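Tetur07g02040 (Tetranychus urticae, PDB 6BDJ) is an intradiol ring-cleavage dioxygenase that binds ferric iron and probably uses molecular oxygen to open aromatic diol rings. Local coordinates at residues Y45-D50 with P115-R120; R64-L69 with S217-L222; I164-S169 with S204-D209. All blocks are in the same frame, centred on the assembly; numbering follows the deposited sequence.

Interaction 1: residues Y45-D50 with P115-R120; sequences YFIEED and PRRFLR
I47 sends its terminal methyl between two arginine head groups, and the rest of the contact is arranged around that wedge. With CG1 anti to the carbonyl carbon (chi1 -64°), CD1 sits squarely over the guanidinium of R120, 3.5 Å from its CZ, while the same methyl meets one face of the R117 guanidinium nearer the rim, 4.0 Å from NH1. Both arginine chains cross the isoleucine at about a right angle. R120 runs out extended from CG to NE and turns its end toward Y45, where NH1 (2.8 Å) and NH2 (2.9 Å) both donate to the one carbonyl oxygen Y45 O. That oxygen lies close to the guanidinium plane, and the nitrogens approach it in the plane of the carbonyl. Because both N-H groups converge on a single atom, the two bonds are bent. Water 1, near the guanidinium plane, takes the other N-H of R120 NH1 and donates to I47 O, 2.7 Å away.

Two irregular segments meet here, one in the loop ahead of strand 64-73 and the other leading into the outermost strand 120-124; E48 centres an inverse gamma turn in the first. The site is second shell to the iron: R120 NH2 also bonds S97 O, next to the iron ligand Y96, and the Y45 ring packs against Y96.

R117 is bent at chi2 (-66°), which presents its NE edge to E49. The salt bridge is side-on, with NE 2.9 Å from OE1 and NH2 a longer 3.3 Å from OE2, and the carboxylate and guanidinium planes are 29° apart. OE2 accepts the N-H of NH2 on its syn lone pair, whereas OE1 is met from above the carboxylate plane. R117 NH1 reaches back to the preceding carbonyl, R116 O, at 2.7 Å.

Interaction 2: residues R64-L69 with S217-L222; sequences RLNVTL and SLEGIL
R64 opens this parallel pairing by accepting L218 N on its carbonyl oxygen, at 3.1 Å and from above the carbonyl plane. Its side chain, bent at chi2 and chi3, curls back so that NH1 reaches N66 OD1 (2.7 Å) along a lone pair; NH2 also bonds T135 O. L65 turns to the other face, with CG anti to the backbone N (chi1 171°), and lays CD1 3.8 Å from L218 CB. At N66 the backbone bonds both ways, N donating to L218 O (2.7 Å) and O accepting from G220 N (2.8 Å). Its side chain lies alongside E219, and ND2 donates a hydrogen bond to E219 OE2 (2.9 Å), meeting it from above a carboxylate plane turned 59° from the amide. An alanine here would remove the whole amide and would probably leave the R64 and E219 ends less firmly placed. V67 pairs with G220, its side chain on the same face as that of L65. T68 repeats the double backbone link, to G220 O and from L222 N, while its hydroxyl turns to T132. L69 ends the run with CD2 3.8 Å from L222 CB, the two leucines pointing the same way. Within the mixed sheet this pair lies toward one edge, with the outermost strand 130-136 beyond 64-73 and strand 205-208 beyond 218-226; L65 and L222 reach F166 and I164 of strand 157-166.

Interaction 3: residues I164-S169 with S204-D209; sequences IFFDES and SIINID
Tight packing gathers around I206, where the end of strand 157-166 meets strand 205-208. Locally, 164-166 and 205-208 pair in parallel but are strongly splayed, their directions 55° apart, so the regular pairing is brief. F165 supplies it with both its N-H and its C=O, turned to the same neighbouring strand: its N donates to S204 O in a nearly straight bond (2.9 Å, 170°), and its O accepts from I206 N at 2.8 Å, almost along the C=O axis. Next to these bonds, I206 holds CG2 in the crowded position between its backbone N and carbonyl carbon. That methyl is pressed against the F166 ring, 3.4 Å from CE1, with the two side chains side by side and pointing the same way. I164 crosses I206 obliquely and brings its CG2 within 3.6 Å of I206 CB.

Beyond F166 the segments diverge. I205, on the opposite face from I206, follows the departing chain with CG2, 3.5 Å from D167 N. D167 looks to its own helix instead: it is the N-cap of helix 168-175, and its OD2 receives a very short bond from S169 OG (2.5 Å), while OD1 pairs with T170. Helices 168-175 and 194-198 both lie in the connection between the two parallel strands.

Across the junction, then, the polar bonding is all backbone and the side chains add only apolar fit, so the two backbone bonds probably fix where F165 sits, and its ring touches the iron ligand H147 and meets F196 edge-to-face; the D167 carboxylate is probably stabilised by the helix N terminus it caps.

How the interactions relate
Following the chain from the N terminus, residues 45-50 come first and meet 115-120 in interaction 1, closing a loop that already contains strand 64-73. That strand opens interaction 2, whose partner 217-222 arrives much later, so interactions 1 and 2 cross. Interaction 3, between 164-169 and 204-209, begins after interaction 1 has closed and nests inside the long loop closed by interaction 2. The latter two adjoin, because strands 205-208 and 218-226 are sheet neighbours: I221 N lies 2.9 Å from N207 O, a probable hydrogen bond. Interaction 1 joins loops about 23 Å from interaction 3, centre to centre, across the middle of the chain.

Interaction 1: residues Y45-D50 with P115-R120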
loop_
_atom_site.group_PDB
_atom_site.type_symbol
_atom_site.label_atom_id
_atom_site.label_comp_id
_atom_site.label_asym_id
_atom_site.label_seq_id
_atom_site.Cartn_x
_atom_site.Cartn_y
_atom_site.Cartn_z
ATOM N N TYR A 45 4.504 10.208 3.483
ATOM C CA TYR A 45 5.562 9.301 3.921
ATOM C C TYR A 45 6.215 8.432 2.866
ATOM O O TYR A 45 6.919 7.462 3.224
ATOM C CB TYR A 45 5.071 8.454 5.092
ATOM C CG TYR A 45 4.510 9.292 6.234
ATOM C CD1 TYR A 45 5.224 10.366 6.765
ATOM C CD2 TYR A 45 3.254 9.025 6.753
ATOM C CE1 TYR A 45 4.723 11.114 7.817
ATOM C CE2 TYR A 45 2.723 9.778 7.806
ATOM C CZ TYR A 45 3.465 10.817 8.339
ATOM O OH TYR A 45 2.939 11.550 9.370
ATOM N N PHE A 46 6.080 8.796 1.585
ATOM C CA PHE A 46 6.831 8.082 0.550
ATOM C C PHE A 46 8.297 8.387 0.700
ATOM O O PHE A 46 8.682 9.535 1.003
ATOM C CB PHE A 46 6.383 8.424 -0.869
ATOM C CG PHE A 46 7.087 7.624 -1.936
ATOM C CD1 PHE A 46 7.057 6.226 -1.925
ATOM C CD2 PHE A 46 7.814 8.259 -2.944
ATOM C CE1 PHE A 46 7.731 5.494 -2.892
ATOM C CE2 PHE A 46 8.464 7.538 -3.911
ATOM C CZ PHE A 46 8.436 6.156 -3.896
ATOM N N ILE A 47 9.116 7.345 0.503
ATOM C CA ILE A 47 10.569 7.472 0.495
ATOM C C ILE A 47 11.036 6.806 -0.777
ATOM O O ILE A 47 10.898 5.597 -0.962
ATOM C CB ILE A 47 11.242 6.820 1.709
ATOM C CG1 ILE A 47 10.823 7.538 2.986
ATOM C CG2 ILE A 47 12.769 6.923 1.594
ATOM C CD1 ILE A 47 11.356 6.907 4.278
ATOM N N GLU A 48 11.587 7.626 -1.653
ATOM C CA GLU A 48 11.924 7.194 -2.987
ATOM C C GLU A 48 13.296 6.529 -2.978
ATOM O O GLU A 48 14.315 7.168 -3.200
ATOM C CB GLU A 48 11.868 8.359 -3.967
ATOM C CG GLU A 48 11.922 7.848 -5.396
ATOM C CD GLU A 48 11.656 8.901 -6.472
ATOM O OE1 GLU A 48 11.391 10.089 -6.162
ATOM O OE2 GLU A 48 11.712 8.493 -7.646
ATOM N N GLU A 49 13.292 5.239 -2.693
ATOM C CA GLU A 49 14.500 4.414 -2.607
ATOM C C GLU A 49 14.198 3.046 -3.164
ATOM O O GLU A 49 13.157 2.482 -2.878
ATOM C CB GLU A 49 14.961 4.274 -1.147
ATOM C CG GLU A 49 15.654 5.520 -0.567
ATOM C CD GLU A 49 15.922 5.397 0.931
ATOM O OE1 GLU A 49 15.575 4.344 1.518
ATOM O OE2 GLU A 49 16.432 6.366 1.550
ATOM N N ASP A 50 15.145 2.516 -3.941
ATOM C CA ASP A 50 15.116 1.139 -4.402
ATOM C C ASP A 50 15.528 0.254 -3.214
ATOM O O ASP A 50 16.702 0.182 -2.847
ATOM C CB ASP A 50 16.089 0.923 -5.575
ATOM C CG ASP A 50 15.582 1.540 -6.904
ATOM O OD1 ASP A 50 14.543 2.240 -6.910
ATOM O OD2 ASP A 50 16.243 1.341 -7.952
ATOM N N PRO A 115 16.957 6.194 9.849
ATOM C CA PRO A 115 17.306 5.392 8.685
ATOM C C PRO A 115 16.518 4.098 8.538
ATOM O O PRO A 115 16.812 3.333 7.656
ATOM C CB PRO A 115 18.789 5.032 8.955
ATOM C CG PRO A 115 18.860 4.928 10.447
ATOM C CD PRO A 115 17.923 6.002 10.954
ATOM N N ARG A 116 15.577 3.808 9.416
ATOM C CA ARG A 116 14.788 2.585 9.290
ATOM C C ARG A 116 13.884 2.627 8.053
ATOM O O ARG A 116 13.372 3.660 7.681
ATOM C CB ARG A 116 13.926 2.335 10.527
ATOM C CG ARG A 116 14.701 2.100 11.845
ATOM C CD ARG A 116 15.631 0.901 11.750
ATOM N NE ARG A 116 14.991 -0.344 11.286
ATOM C CZ ARG A 116 14.331 -1.226 12.027
ATOM N NH1 ARG A 116 13.848 -2.340 11.449
ATOM N NH2 ARG A 116 14.105 -0.997 13.316
ATOM N N ARG A 117 13.693 1.470 7.457
ATOM C CA ARG A 117 12.947 1.271 6.268
ATOM C C ARG A 117 12.075 0.040 6.334
ATOM O O ARG A 117 11.659 -0.487 5.300
ATOM C CB ARG A 117 13.888 1.186 5.077
ATOM C CG ARG A 117 14.741 2.448 4.864
ATOM C CD ARG A 117 13.868 3.640 4.483
ATOM N NE ARG A 117 14.729 4.793 4.220
ATOM C CZ ARG A 117 15.041 5.729 5.105
ATOM N NH1 ARG A 117 14.586 5.675 6.364
ATOM N NH2 ARG A 117 15.844 6.714 4.745
ATOM N N PHE A 118 11.730 -0.399 7.536
ATOM C CA PHE A 118 10.811 -1.494 7.661
ATOM C C PHE A 118 9.493 -1.137 6.973
ATOM O O PHE A 118 9.100 0.044 6.888
ATOM C CB PHE A 118 10.546 -1.887 9.136
ATOM C CG PHE A 118 9.987 -0.773 10.011
ATOM C CD1 PHE A 118 8.674 -0.333 9.886
ATOM C CD2 PHE A 118 10.767 -0.198 10.998
ATOM C CE1 PHE A 118 8.176 0.681 10.691
ATOM C CE2 PHE A 118 10.280 0.814 11.818
ATOM C CZ PHE A 118 8.980 1.248 11.665
ATOM N N LEU A 119 8.844 -2.197 6.511
ATOM C CA LEU A 119 7.566 -2.129 5.865
ATOM C C LEU A 119 7.544 -1.214 4.635
ATOM O O LEU A 119 6.526 -0.565 4.324
ATOM C CB LEU A 119 6.486 -1.775 6.891
ATOM C CG LEU A 119 6.287 -2.844 7.989
ATOM C CD1 LEU A 119 5.320 -2.382 9.067
ATOM C CD2 LEU A 119 5.831 -4.195 7.464
ATOM N N ARG A 120 8.669 -1.211 3.921
ATOM C CA ARG A 120 8.792 -0.566 2.655
ATOM C C ARG A 120 9.440 -1.522 1.727
ATOM O O ARG A 120 10.409 -2.211 2.106
ATOM C CB ARG A 120 9.659 0.675 2.793
ATOM C CG ARG A 120 9.048 1.731 3.706
ATOM C CD ARG A 120 9.986 2.919 3.822
ATOM N NE ARG A 120 9.310 3.874 4.694
ATOM C CZ ARG A 120 8.490 4.838 4.284
ATOM N NH1 ARG A 120 8.216 5.032 2.998
ATOM N NH2 ARG A 120 7.918 5.625 5.186
HETATM O O HOH W 1 9.079 4.181 0.447
#

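Interaction 2: residues R64-L69 with S217-L222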
loop_
_atom_site.group_PDB
_atom_site.type_symbol
_atom_site.label_atom_id
_atom_site.label_comp_id
_atom_site.label_asym_id
_atom_site.label_seq_id
_atom_site.Cartn_x
_atom_site.Cartn_y
_atom_site.Cartn_z
ATOM N N ARG A 64 1.045 -12.013 9.501
ATOM C CA ARG A 64 1.642 -12.111 8.191
ATOM C C ARG A 64 0.594 -12.001 7.092
ATOM O O ARG A 64 -0.461 -12.636 7.179
ATOM C CB ARG A 64 2.442 -13.408 8.088
ATOM C CG ARG A 64 3.825 -13.273 8.718
ATOM C CD ARG A 64 4.794 -12.562 7.776
ATOM N NE ARG A 64 5.002 -13.391 6.582
ATOM C CZ ARG A 64 4.533 -13.172 5.346
ATOM N NH1 ARG A 64 4.784 -14.075 4.405
ATOM N NH2 ARG A 64 3.833 -12.083 5.017
ATOM N N LEU A 65 0.880 -11.142 6.105
ATOM C CA LEU A 65 0.028 -10.938 4.949
ATOM C C LEU A 65 0.891 -10.940 3.713
ATOM O O LEU A 65 1.832 -10.171 3.631
ATOM C CB LEU A 65 -0.665 -9.589 5.046
ATOM C CG LEU A 65 -1.452 -9.062 3.844
ATOM C CD1 LEU A 65 -2.494 -10.060 3.364
ATOM C CD2 LEU A 65 -2.151 -7.755 4.217
ATOM N N ASN A 66 0.570 -11.805 2.761
ATOM C CA ASN A 66 1.157 -11.771 1.424
ATOM C C ASN A 66 0.270 -10.974 0.478
ATOM O O ASN A 66 -0.894 -11.322 0.251
ATOM C CB ASN A 66 1.323 -13.183 0.874
ATOM C CG ASN A 66 2.378 -13.985 1.617
ATOM O OD1 ASN A 66 3.276 -13.442 2.253
ATOM N ND2 ASN A 66 2.267 -15.300 1.536
ATOM N N VAL A 67 0.838 -9.925 -0.096
ATOM C CA VAL A 67 0.129 -9.024 -0.984
ATOM C C VAL A 67 0.580 -9.304 -2.414
ATOM O O VAL A 67 1.739 -9.087 -2.741
ATOM C CB VAL A 67 0.440 -7.560 -0.602
ATOM C CG1 VAL A 67 -0.090 -6.579 -1.652
ATOM C CG2 VAL A 67 -0.150 -7.218 0.761
ATOM N N THR A 68 -0.335 -9.792 -3.254
ATOM C CA THR A 68 -0.051 -10.023 -4.665
ATOM C C THR A 68 -0.840 -8.988 -5.447
ATOM O O THR A 68 -2.055 -8.863 -5.270
ATOM C CB THR A 68 -0.455 -11.445 -5.094
ATOM O OG1 THR A 68 0.314 -12.399 -4.349
ATOM C CG2 THR A 68 -0.225 -11.686 -6.590
ATOM N N LEU A 69 -0.133 -8.213 -6.269
ATOM C CA LEU A 69 -0.745 -7.235 -7.158
ATOM C C LEU A 69 -0.532 -7.664 -8.589
ATOM O O LEU A 69 0.596 -7.980 -8.964
ATOM C CB LEU A 69 -0.107 -5.865 -6.985
ATOM C CG LEU A 69 -0.074 -5.259 -5.586
ATOM C CD1 LEU A 69 0.211 -3.772 -5.693
ATOM C CD2 LEU A 69 -1.378 -5.445 -4.841
ATOM N N SER A 217 -0.245 -17.991 6.748
ATOM C CA SER A 217 -0.157 -16.541 6.405
ATOM C C SER A 217 -1.313 -16.142 5.474
ATOM O O SER A 217 -1.713 -16.923 4.610
ATOM C CB SER A 217 1.158 -16.202 5.694
ATOM O OG SER A 217 1.209 -16.798 4.413
ATOM N N LEU A 218 -1.849 -14.940 5.657
ATOM C CA LEU A 218 -2.945 -14.438 4.815
ATOM C C LEU A 218 -2.471 -14.158 3.397
ATOM O O LEU A 218 -1.375 -13.650 3.207
ATOM C CB LEU A 218 -3.508 -13.130 5.370
ATOM C CG LEU A 218 -4.060 -13.128 6.792
ATOM C CD1 LEU A 218 -4.147 -11.703 7.295
ATOM C CD2 LEU A 218 -5.420 -13.780 6.849
ATOM N N GLU A 219 -3.310 -14.470 2.411
ATOM C CA GLU A 219 -3.006 -14.229 1.001
ATOM C C GLU A 219 -4.018 -13.246 0.430
ATOM O O GLU A 219 -5.228 -13.479 0.463
ATOM C CB GLU A 219 -3.029 -15.521 0.200
ATOM C CG GLU A 219 -1.979 -16.541 0.642
ATOM C CD GLU A 219 -0.585 -16.295 0.087
ATOM O OE1 GLU A 219 -0.351 -15.341 -0.692
ATOM O OE2 GLU A 219 0.321 -17.080 0.439
ATOM N N GLY A 220 -3.511 -12.131 -0.089
ATOM C CA GLY A 220 -4.343 -11.067 -0.645
ATOM C C GLY A 220 -3.980 -10.799 -2.084
ATOM O O GLY A 220 -2.792 -10.747 -2.424
ATOM N N ILE A 221 -5.004 -10.622 -2.912
ATOM C CA ILE A 221 -4.842 -10.318 -4.343
ATOM C C ILE A 221 -5.587 -9.027 -4.637
ATOM O O ILE A 221 -6.744 -8.872 -4.262
ATOM C CB ILE A 221 -5.400 -11.429 -5.270
ATOM C CG1 ILE A 221 -4.624 -12.747 -5.083
ATOM C CG2 ILE A 221 -5.331 -10.992 -6.735
ATOM C CD1 ILE A 221 -5.159 -13.659 -3.994
ATOM N N LEU A 222 -4.910 -8.107 -5.299
ATOM C CA LEU A 222 -5.558 -6.931 -5.841
ATOM C C LEU A 222 -5.143 -6.856 -7.293
ATOM O O LEU A 222 -3.949 -6.844 -7.610
ATOM C CB LEU A 222 -5.112 -5.689 -5.090
ATOM C CG LEU A 222 -5.714 -4.345 -5.492
ATOM C CD1 LEU A 222 -7.199 -4.295 -5.194
ATOM C CD2 LEU A 222 -4.938 -3.264 -4.770
#

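Interaction 3: residues I164-S169 with S204-D209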
loop_
_atom_site.group_PDB
_atom_site.type_symbol
_atom_site.label_atom_id
_atom_site.label_comp_id
_atom_site.label_asym_id
_atom_site.label_seq_id
_atom_site.Cartn_x
_atom_site.Cartn_y
_atom_site.Cartn_z
ATOM N N ILE A 164 -4.380 0.762 -0.862
ATOM C CA ILE A 164 -5.038 -0.523 -0.752
ATOM C C ILE A 164 -5.842 -0.509 0.543
ATOM O O ILE A 164 -5.313 -0.207 1.613
ATOM C CB ILE A 164 -3.999 -1.651 -0.709
ATOM C CG1 ILE A 164 -3.087 -1.580 -1.935
ATOM C CG2 ILE A 164 -4.686 -3.004 -0.622
ATOM C CD1 ILE A 164 -1.861 -2.458 -1.884
ATOM N N PHE A 165 -7.118 -0.850 0.444
ATOM C CA PHE A 165 -8.013 -0.922 1.596
ATOM C C PHE A 165 -8.408 -2.366 1.866
ATOM O O PHE A 165 -8.188 -3.251 1.049
ATOM C CB PHE A 165 -9.227 -0.030 1.339
ATOM C CG PHE A 165 -8.863 1.421 1.159
ATOM C CD1 PHE A 165 -8.538 2.196 2.252
ATOM C CD2 PHE A 165 -8.774 1.996 -0.103
ATOM C CE1 PHE A 165 -8.160 3.529 2.109
ATOM C CE2 PHE A 165 -8.410 3.331 -0.265
ATOM C CZ PHE A 165 -8.120 4.107 0.849
ATOM N N PHE A 166 -8.998 -2.577 3.035
ATOM C CA PHE A 166 -9.422 -3.911 3.493
ATOM C C PHE A 166 -10.921 -3.959 3.708
ATOM O O PHE A 166 -11.552 -2.940 4.068
ATOM C CB PHE A 166 -8.670 -4.275 4.757
ATOM C CG PHE A 166 -7.192 -4.331 4.539
ATOM C CD1 PHE A 166 -6.601 -5.499 4.103
ATOM C CD2 PHE A 166 -6.413 -3.189 4.652
ATOM C CE1 PHE A 166 -5.227 -5.567 3.858
ATOM C CE2 PHE A 166 -5.047 -3.236 4.400
ATOM C CZ PHE A 166 -4.455 -4.436 4.000
ATOM N N ASP A 167 -11.503 -5.138 3.466
ATOM C CA ASP A 167 -12.947 -5.304 3.672
ATOM C C ASP A 167 -13.210 -5.201 5.167
ATOM O O ASP A 167 -12.357 -5.608 5.972
ATOM C CB ASP A 167 -13.485 -6.607 3.046
ATOM C CG ASP A 167 -13.015 -7.848 3.776
ATOM O OD1 ASP A 167 -11.828 -8.208 3.619
ATOM O OD2 ASP A 167 -13.829 -8.461 4.520
ATOM N N GLU A 168 -14.345 -4.603 5.520
ATOM C CA GLU A 168 -14.629 -4.194 6.899
ATOM C C GLU A 168 -14.638 -5.389 7.841
ATOM O O GLU A 168 -14.151 -5.295 8.967
ATOM C CB GLU A 168 -15.970 -3.471 6.969
ATOM N N SER A 169 -15.189 -6.501 7.362
ATOM C CA SER A 169 -15.297 -7.717 8.155
ATOM C C SER A 169 -13.922 -8.275 8.513
ATOM O O SER A 169 -13.675 -8.604 9.663
ATOM C CB SER A 169 -16.118 -8.761 7.396
ATOM O OG SER A 169 -15.419 -9.207 6.251
ATOM N N SER A 204 -10.783 -0.431 -4.580
ATOM C CA SER A 204 -9.380 -0.560 -4.235
ATOM C C SER A 204 -9.217 -1.364 -2.928
ATOM O O SER A 204 -8.246 -1.169 -2.158
ATOM C CB SER A 204 -8.795 0.857 -4.152
ATOM O OG SER A 204 -7.391 0.826 -3.997
ATOM N N ILE A 205 -10.163 -2.277 -2.701
ATOM C CA ILE A 205 -10.141 -3.174 -1.555
ATOM C C ILE A 205 -9.447 -4.449 -1.959
ATOM O O ILE A 205 -9.799 -5.037 -2.960
ATOM C CB ILE A 205 -11.550 -3.531 -1.088
ATOM C CG1 ILE A 205 -12.219 -2.286 -0.498
ATOM C CG2 ILE A 205 -11.510 -4.636 -0.041
ATOM C CD1 ILE A 205 -13.724 -2.345 -0.445
ATOM N N ILE A 206 -8.465 -4.878 -1.163
ATOM C CA ILE A 206 -7.776 -6.144 -1.418
ATOM C C ILE A 206 -8.646 -7.342 -1.047
ATOM O O ILE A 206 -9.331 -7.348 -0.030
ATOM C CB ILE A 206 -6.359 -6.236 -0.784
ATOM C CG1 ILE A 206 -5.645 -7.521 -1.242
ATOM C CG2 ILE A 206 -6.388 -6.162 0.736
ATOM C CD1 ILE A 206 -4.134 -7.417 -1.202
ATOM N N ASN A 207 -8.593 -8.338 -1.915
ATOM C CA ASN A 207 -9.355 -9.561 -1.778
ATOM C C ASN A 207 -8.534 -10.599 -1.029
ATOM O O ASN A 207 -7.522 -11.107 -1.545
ATOM C CB ASN A 207 -9.707 -10.082 -3.167
ATOM C CG ASN A 207 -10.689 -11.208 -3.123
ATOM O OD1 ASN A 207 -10.310 -12.380 -3.130
ATOM N ND2 ASN A 207 -11.970 -10.863 -3.071
ATOM N N ILE A 208 -8.960 -10.908 0.188
ATOM C CA ILE A 208 -8.268 -11.913 1.020
ATOM C C ILE A 208 -8.920 -13.273 0.916
ATOM O O ILE A 208 -10.092 -13.414 1.232
ATOM C CB ILE A 208 -8.271 -11.523 2.512
ATOM C CG1 ILE A 208 -7.638 -10.139 2.705
ATOM C CG2 ILE A 208 -7.542 -12.574 3.355
ATOM C CD1 ILE A 208 -6.300 -9.927 2.012
ATOM N N ASP A 209 -8.137 -14.267 0.521
ATOM C CA ASP A 209 -8.600 -15.659 0.496
ATOM C C ASP A 209 -8.937 -16.102 1.936
ATOM O O ASP A 209 -8.043 -16.134 2.772
ATOM C CB ASP A 209 -7.521 -16.568 -0.107
ATOM C CG ASP A 209 -7.160 -16.198 -1.535
ATOM O OD1 ASP A 209 -8.092 -15.931 -2.327
ATOM O OD2 ASP A 209 -5.948 -16.178 -1.865
#